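Local coordinates for periplasmic iron-binding protein (Synechocystis sp., PDB 2VOZ) that binds ferric iron in the periplasm, probably as the substrate-binding subunit of an ABC transporter that imports it, at residues Glu95-Lys107 with Gly267-Ile279. Numbering follows the deposited sequence.
Sequences EQAGLFQPVRSGK and GVLKNAPNRDAAI
Gln101 CG sits between its own backbone N and carbonyl carbon (chi1 57°), and this sends the extended side chain toward Leu269 O and Arg275. Arg275 NE donates to Gln101 OE1 at 2.7 Å, almost straight but from above the carbonyl plane. The amide and guanidinium planes are 47° apart. Gln101 NE2 donates to Leu269 O at 2.9 Å, with that oxygen in the amide plane. Ala272 N, closing the type I turn from Leu269 to Ala272, reaches the same oxygen from the opposite face. Waters add a link from NE2 to Ala272 O and another from OE1 to Pro102 O. Replacing Gln101 by alanine would remove the amide, and Arg275 NE would probably lose this acceptor and Leu269 O one of its two donors.

The backbones form a single bridge at Phe100 and Leu269. Gln101 N donates to Val268 O, and Lys270 N to Leu99 O at 2.8 Å. The contact thus ties the chain leaving helix 88-96 to the end of strand 261-268 in one lobe of this periplasmic binding protein fold, away from the iron ligands. Phe100 CE2 lies 3.6 Å from Gly267 CA. Trp123 also meets the Phe100 ring. Val103 CG1 packs against Val268 CG2 (3.7 Å) and Ile279 CG1. Lys270 bends at chi3 (-79°) to bring NZ within 2.9 Å of Gly98 O, in the Schellman motif ending helix 88-96.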
ATOM      1  N   GLU B  95      22.865   1.389 -22.095  1.00 13.18           N
ATOM      2  CA  GLU B  95      23.834   2.042 -22.944  1.00 15.78           C
ATOM      3  C   GLU B  95      24.142   1.162 -24.148  1.00 16.94           C
ATOM      4  O   GLU B  95      24.185   1.615 -25.305  1.00 16.68           O
ATOM      5  CB  GLU B  95      25.077   2.146 -22.080  1.00 17.37           C
ATOM      6  CG  GLU B  95      25.782   3.425 -22.013  1.00 21.92           C
ATOM      7  CD  GLU B  95      27.165   3.150 -21.450  1.00 23.09           C
ATOM      8  OE1 GLU B  95      28.100   3.020 -22.274  1.00 23.71           O
ATOM      9  OE2 GLU B  95      27.280   2.952 -20.216  1.00 18.56           O
ATOM     10  N   GLN B  96      24.317  -0.125 -23.887  1.00 17.26           N
ATOM     11  CA  GLN B  96      24.684  -1.075 -24.920  1.00 19.76           C
ATOM     12  C   GLN B  96      23.555  -1.284 -25.934  1.00 19.49           C
ATOM     13  O   GLN B  96      23.837  -1.496 -27.128  1.00 20.71           O
ATOM     14  CB  GLN B  96      25.203  -2.358 -24.272  1.00 20.64           C
ATOM     15  CG  GLN B  96      26.460  -2.019 -23.406  1.00 23.41           C
ATOM     16  CD  GLN B  96      27.668  -1.643 -24.248  1.00 27.00           C
ATOM     17  OE1 GLN B  96      28.181  -2.479 -24.962  1.00 28.00           O
ATOM     18  NE2 GLN B  96      28.124  -0.386 -24.161  1.00 30.08           N
ATOM     19  N   ALA B  97      22.300  -1.188 -25.463  1.00 17.80           N
ATOM     20  CA  ALA B  97      21.103  -1.208 -26.311  1.00 16.53           C
ATOM     21  C   ALA B  97      20.924   0.136 -27.064  1.00 15.99           C
ATOM     22  O   ALA B  97      19.966   0.334 -27.843  1.00 16.36           O
ATOM     23  CB  ALA B  97      19.909  -1.510 -25.476  1.00 16.57           C
ATOM     24  N   GLY B  98      21.840   1.064 -26.810  1.00 14.73           N
ATOM     25  CA  GLY B  98      21.828   2.356 -27.497  1.00 14.77           C
ATOM     26  C   GLY B  98      20.682   3.246 -27.069  1.00 13.83           C
ATOM     27  O   GLY B  98      20.170   4.042 -27.869  1.00 15.27           O
ATOM     28  N   LEU B  99      20.311   3.166 -25.786  1.00 12.20           N
ATOM     29  CA  LEU B  99      19.077   3.817 -25.334  1.00 11.75           C
ATOM     30  C   LEU B  99      19.238   5.287 -24.967  1.00 10.73           C
ATOM     31  O   LEU B  99      18.245   6.018 -24.948  1.00 10.03           O
ATOM     32  CB  LEU B  99      18.464   3.059 -24.145  1.00 11.62           C
ATOM     33  CG  LEU B  99      17.943   1.652 -24.509  1.00 12.95           C
ATOM     34  CD1 LEU B  99      17.066   1.128 -23.395  1.00 14.37           C
ATOM     35  CD2 LEU B  99      17.171   1.656 -25.831  1.00 14.57           C
ATOM     36  N   PHE B 100      20.463   5.685 -24.610  1.00 10.59           N
ATOM     37  CA  PHE B 100      20.733   7.027 -24.072  1.00 10.55           C
ATOM     38  C   PHE B 100      21.288   7.978 -25.120  1.00 11.47           C
ATOM     39  O   PHE B 100      22.017   7.575 -26.038  1.00 12.51           O
ATOM     40  CB  PHE B 100      21.742   6.971 -22.911  1.00 11.01           C
ATOM     41  CG  PHE B 100      21.217   6.280 -21.667  1.00 10.47           C
ATOM     42  CD1 PHE B 100      21.930   5.226 -21.114  1.00  9.82           C
ATOM     43  CD2 PHE B 100      20.060   6.729 -21.030  1.00  9.34           C
ATOM     44  CE1 PHE B 100      21.477   4.557 -19.947  1.00 10.51           C
ATOM     45  CE2 PHE B 100      19.562   6.048 -19.858  1.00  8.72           C
ATOM     46  CZ  PHE B 100      20.303   4.968 -19.335  1.00  7.88           C
ATOM     47  N   GLN B 101      20.921   9.248 -24.967  1.00 12.20           N
ATOM     48  CA  GLN B 101      21.646  10.320 -25.654  1.00 12.83           C
ATOM     49  C   GLN B 101      22.532  11.060 -24.666  1.00 13.01           C
ATOM     50  O   GLN B 101      22.162  11.245 -23.504  1.00 11.55           O
ATOM     51  CB  GLN B 101      20.704  11.314 -26.320  1.00 12.96           C
ATOM     52  CG  GLN B 101      19.681  12.006 -25.424  1.00 12.11           C
ATOM     53  CD  GLN B 101      18.840  13.010 -26.175  1.00 14.87           C
ATOM     54  OE1 GLN B 101      19.368  13.993 -26.736  1.00 16.80           O
ATOM     55  NE2 GLN B 101      17.532  12.798 -26.172  1.00 12.10           N
ATOM     56  N   PRO B 102      23.660  11.563 -25.152  1.00 13.00           N
ATOM     57  CA  PRO B 102      24.485  12.374 -24.250  1.00 13.68           C
ATOM     58  C   PRO B 102      23.860  13.729 -23.963  1.00 14.42           C
ATOM     59  O   PRO B 102      23.205  14.336 -24.824  1.00 14.90           O
ATOM     60  CB  PRO B 102      25.808  12.527 -25.005  1.00 13.92           C
ATOM     61  CG  PRO B 102      25.422  12.401 -26.484  1.00 14.42           C
ATOM     62  CD  PRO B 102      24.240  11.427 -26.504  1.00 13.62           C
ATOM     63  N   VAL B 103      23.981  14.159 -22.726  1.00 13.76           N
ATOM     64  CA  VAL B 103      23.565  15.518 -22.399  1.00 16.18           C
ATOM     65  C   VAL B 103      24.729  16.267 -21.777  1.00 16.20           C
ATOM     66  O   VAL B 103      25.617  15.661 -21.150  1.00 15.57           O
ATOM     67  CB  VAL B 103      22.309  15.570 -21.507  1.00 16.57           C
ATOM     68  CG1 VAL B 103      21.092  14.899 -22.205  1.00 18.88           C
ATOM     69  CG2 VAL B 103      22.581  14.955 -20.191  1.00 19.61           C
ATOM     70  N   ARG B 104      24.711  17.581 -21.974  1.00 16.24           N
ATOM     71  CA  ARG B 104      25.746  18.454 -21.464  1.00 17.27           C
ATOM     72  C   ARG B 104      25.050  19.457 -20.568  1.00 17.24           C
ATOM     73  O   ARG B 104      24.297  20.319 -21.027  1.00 19.21           O
ATOM     74  CB  ARG B 104      26.469  19.132 -22.644  1.00 17.55           C
ATOM     75  N   SER B 105      25.283  19.327 -19.273  1.00 17.30           N
ATOM     76  CA  SER B 105      24.661  20.182 -18.295  1.00 17.12           C
ATOM     77  C   SER B 105      25.721  20.663 -17.357  1.00 17.82           C
ATOM     78  O   SER B 105      26.365  19.860 -16.654  1.00 16.53           O
ATOM     79  CB  SER B 105      23.611  19.412 -17.487  1.00 16.54           C
ATOM     80  OG  SER B 105      23.301  20.153 -16.320  1.00 16.11           O
ATOM     81  N   GLY B 106      25.886  21.984 -17.322  1.00 18.20           N
ATOM     82  CA  GLY B 106      26.737  22.612 -16.329  1.00 19.01           C
ATOM     83  C   GLY B 106      26.460  22.196 -14.900  1.00 17.95           C
ATOM     84  O   GLY B 106      27.390  21.833 -14.209  1.00 17.66           O
ATOM     85  N   LYS B 107      25.194  22.246 -14.464  1.00 18.37           N
ATOM     86  CA  LYS B 107      24.839  21.866 -13.093  1.00 18.36           C
ATOM     87  C   LYS B 107      25.204  20.430 -12.769  1.00 17.21           C
ATOM     88  O   LYS B 107      25.758  20.158 -11.716  1.00 17.01           O
ATOM     89  CB  LYS B 107      23.359  22.106 -12.782  1.00 19.42           C
ATOM     90  CG  LYS B 107      22.980  23.556 -12.592  1.00 21.98           C
ATOM     91  N   GLY B 267      19.702   8.504 -17.240  1.00 10.27           N
ATOM     92  CA  GLY B 267      20.166   9.261 -18.416  1.00  9.44           C
ATOM     93  C   GLY B 267      18.936   9.640 -19.198  1.00 10.12           C
ATOM     94  O   GLY B 267      17.839   9.083 -18.996  1.00  9.72           O
ATOM     95  N   VAL B 268      19.106  10.587 -20.104  1.00  9.23           N
ATOM     96  CA  VAL B 268      18.022  10.964 -21.014  1.00  9.83           C
ATOM     97  C   VAL B 268      17.997   9.981 -22.191  1.00  9.76           C
ATOM     98  O   VAL B 268      19.044   9.688 -22.800  1.00 10.75           O
ATOM     99  CB  VAL B 268      18.285  12.406 -21.538  1.00 10.42           C
ATOM    100  CG1 VAL B 268      17.192  12.801 -22.522  1.00  9.57           C
ATOM    101  CG2 VAL B 268      18.344  13.366 -20.342  1.00 11.37           C
ATOM    102  N   LEU B 269      16.799   9.492 -22.512  1.00  9.96           N
ATOM    103  CA  LEU B 269      16.606   8.547 -23.605  1.00  9.93           C
ATOM    104  C   LEU B 269      16.767   9.223 -24.964  1.00 11.26           C
ATOM    105  O   LEU B 269      16.388  10.389 -25.144  1.00 10.11           O
ATOM    106  CB  LEU B 269      15.266   7.841 -23.477  1.00  9.77           C
ATOM    107  CG  LEU B 269      15.264   6.949 -22.232  1.00  8.22           C
ATOM    108  CD1 LEU B 269      13.829   6.488 -21.910  1.00  9.02           C
ATOM    109  CD2 LEU B 269      16.168   5.752 -22.414  1.00 13.88           C
ATOM    110  N   LYS B 270      17.341   8.469 -25.899  1.00 13.08           N
ATOM    111  CA  LYS B 270      17.659   8.950 -27.239  1.00 15.36           C
ATOM    112  C   LYS B 270      16.565   9.746 -27.892  1.00 16.50           C
ATOM    113  O   LYS B 270      16.808  10.784 -28.499  1.00 19.18           O
ATOM    114  CB  LYS B 270      17.965   7.772 -28.136  1.00 15.54           C
ATOM    115  CG  LYS B 270      18.599   8.140 -29.468  1.00 20.14           C
ATOM    116  CD  LYS B 270      19.310   6.930 -30.054  1.00 24.05           C
ATOM    117  CE  LYS B 270      20.671   6.702 -29.382  1.00 26.26           C
ATOM    118  NZ  LYS B 270      21.412   5.550 -30.010  1.00 30.93           N
ATOM    119  N   ASN B 271      15.346   9.288 -27.873  1.00 16.44           N
ATOM    120  CA  ASN B 271      14.475  10.183 -28.656  1.00 17.79           C
ATOM    121  C   ASN B 271      13.470  10.869 -27.752  1.00 16.40           C
ATOM    122  O   ASN B 271      12.296  11.041 -28.102  1.00 16.40           O
ATOM    123  CB  ASN B 271      13.884   9.448 -29.876  1.00 18.04           C
ATOM    124  CG  ASN B 271      14.907   9.294 -31.043  1.00 20.42           C
ATOM    125  OD1 ASN B 271      15.778  10.149 -31.276  1.00 24.63           O
ATOM    126  ND2 ASN B 271      14.786   8.207 -31.769  1.00 25.68           N
ATOM    127  N   ALA B 272      13.941  11.251 -26.556  1.00 14.78           N
ATOM    128  CA  ALA B 272      13.053  11.832 -25.548  1.00 14.08           C
ATOM    129  C   ALA B 272      12.169  12.938 -26.134  1.00 14.02           C
ATOM    130  O   ALA B 272      12.670  13.905 -26.719  1.00 13.92           O
ATOM    131  CB  ALA B 272      13.848  12.386 -24.374  1.00 14.02           C
ATOM    132  N   PRO B 273      10.851  12.800 -25.989  1.00 14.53           N
ATOM    133  CA  PRO B 273       9.961  13.867 -26.476  1.00 15.94           C
ATOM    134  C   PRO B 273      10.091  15.182 -25.701  1.00 17.40           C
ATOM    135  O   PRO B 273       9.897  16.264 -26.278  1.00 18.16           O
ATOM    136  CB  PRO B 273       8.559  13.276 -26.284  1.00 16.85           C
ATOM    137  CG  PRO B 273       8.700  12.237 -25.289  1.00 16.39           C
ATOM    138  CD  PRO B 273      10.093  11.650 -25.490  1.00 14.86           C
ATOM    139  N   ASN B 274      10.420  15.084 -24.411  1.00 16.73           N
ATOM    140  CA  ASN B 274      10.483  16.246 -23.527  1.00 17.33           C
ATOM    141  C   ASN B 274      11.932  16.462 -23.068  1.00 16.87           C
ATOM    142  O   ASN B 274      12.233  16.393 -21.879  1.00 15.99           O
ATOM    143  CB  ASN B 274       9.589  16.033 -22.283  1.00 17.89           C
ATOM    144  CG  ASN B 274       8.139  15.717 -22.610  1.00 19.72           C
ATOM    145  OD1 ASN B 274       7.353  16.617 -22.926  1.00 22.91           O
ATOM    146  ND2 ASN B 274       7.753  14.435 -22.472  1.00 18.47           N
ATOM    147  N   ARG B 275      12.831  16.700 -24.015  1.00 16.72           N
ATOM    148  CA  ARG B 275      14.256  16.667 -23.742  1.00 16.47           C
ATOM    149  C   ARG B 275      14.688  17.701 -22.714  1.00 15.83           C
ATOM    150  O   ARG B 275      15.451  17.380 -21.787  1.00 14.32           O
ATOM    151  CB  ARG B 275      15.078  16.835 -25.017  1.00 17.51           C
ATOM    152  CG  ARG B 275      16.568  16.657 -24.802  1.00 16.17           C
ATOM    153  CD  ARG B 275      17.282  16.921 -26.113  1.00 21.44           C
ATOM    154  NE  ARG B 275      18.686  16.552 -26.009  1.00 26.20           N
ATOM    155  CZ  ARG B 275      19.651  17.392 -25.652  1.00 26.98           C
ATOM    156  NH1 ARG B 275      20.906  16.968 -25.568  1.00 29.53           N
ATOM    157  NH2 ARG B 275      19.358  18.654 -25.377  1.00 25.88           N
ATOM    158  N   ASP B 276      14.255  18.948 -22.907  1.00 15.70           N
ATOM    159  CA  ASP B 276      14.619  19.993 -21.956  1.00 16.32           C
ATOM    160  C   ASP B 276      14.100  19.712 -20.545  1.00 14.59           C
ATOM    161  O   ASP B 276      14.826  19.928 -19.560  1.00 14.39           O
ATOM    162  CB  ASP B 276      14.141  21.339 -22.468  1.00 18.26           C
ATOM    163  CG  ASP B 276      14.918  21.797 -23.676  1.00 21.85           C
ATOM    164  OD1 ASP B 276      16.167  21.631 -23.717  1.00 28.61           O
ATOM    165  OD2 ASP B 276      14.274  22.307 -24.608  1.00 28.91           O
ATOM    166  N   ALA B 277      12.861  19.228 -20.446  1.00 12.77           N
ATOM    167  CA  ALA B 277      12.295  18.875 -19.140  1.00 12.44           C
ATOM    168  C   ALA B 277      13.066  17.716 -18.529  1.00 11.61           C
ATOM    169  O   ALA B 277      13.259  17.649 -17.307  1.00 10.95           O
ATOM    170  CB  ALA B 277      10.816  18.557 -19.253  1.00 13.82           C
ATOM    171  N   ALA B 278      13.510  16.786 -19.385  1.00 10.80           N
ATOM    172  CA  ALA B 278      14.264  15.605 -18.909  1.00 10.45           C
ATOM    173  C   ALA B 278      15.595  16.033 -18.281  1.00 10.66           C
ATOM    174  O   ALA B 278      15.965  15.605 -17.185  1.00 10.01           O
ATOM    175  CB  ALA B 278      14.502  14.602 -20.093  1.00 11.02           C
ATOM    176  N   ILE B 279      16.278  16.954 -18.956  1.00 10.32           N
ATOM    177  CA  ILE B 279      17.522  17.479 -18.422  1.00 11.09           C
ATOM    178  C   ILE B 279      17.239  18.228 -17.135  1.00 10.07           C
ATOM    179  O   ILE B 279      17.960  18.055 -16.144  1.00 10.80           O
ATOM    180  CB  ILE B 279      18.261  18.344 -19.470  1.00 10.78           C
ATOM    181  CG1 ILE B 279      18.683  17.444 -20.660  1.00 10.00           C
ATOM    182  CG2 ILE B 279      19.417  19.174 -18.818  1.00 12.12           C
ATOM    183  CD1 ILE B 279      19.162  18.251 -21.826  1.00 15.47           C
TER
HETATM  184  O   HOH W   1      21.693  11.295 -20.839  1.00 10.68           O
HETATM  185  O   HOH W   2      15.447  14.229 -27.583  1.00 16.63           O
HETATM  186  O   HOH W   3      22.344  14.530 -27.406  1.00 29.44           O
HETATM  187  O   HOH W   4      22.844  18.672 -23.725  1.00 27.25           O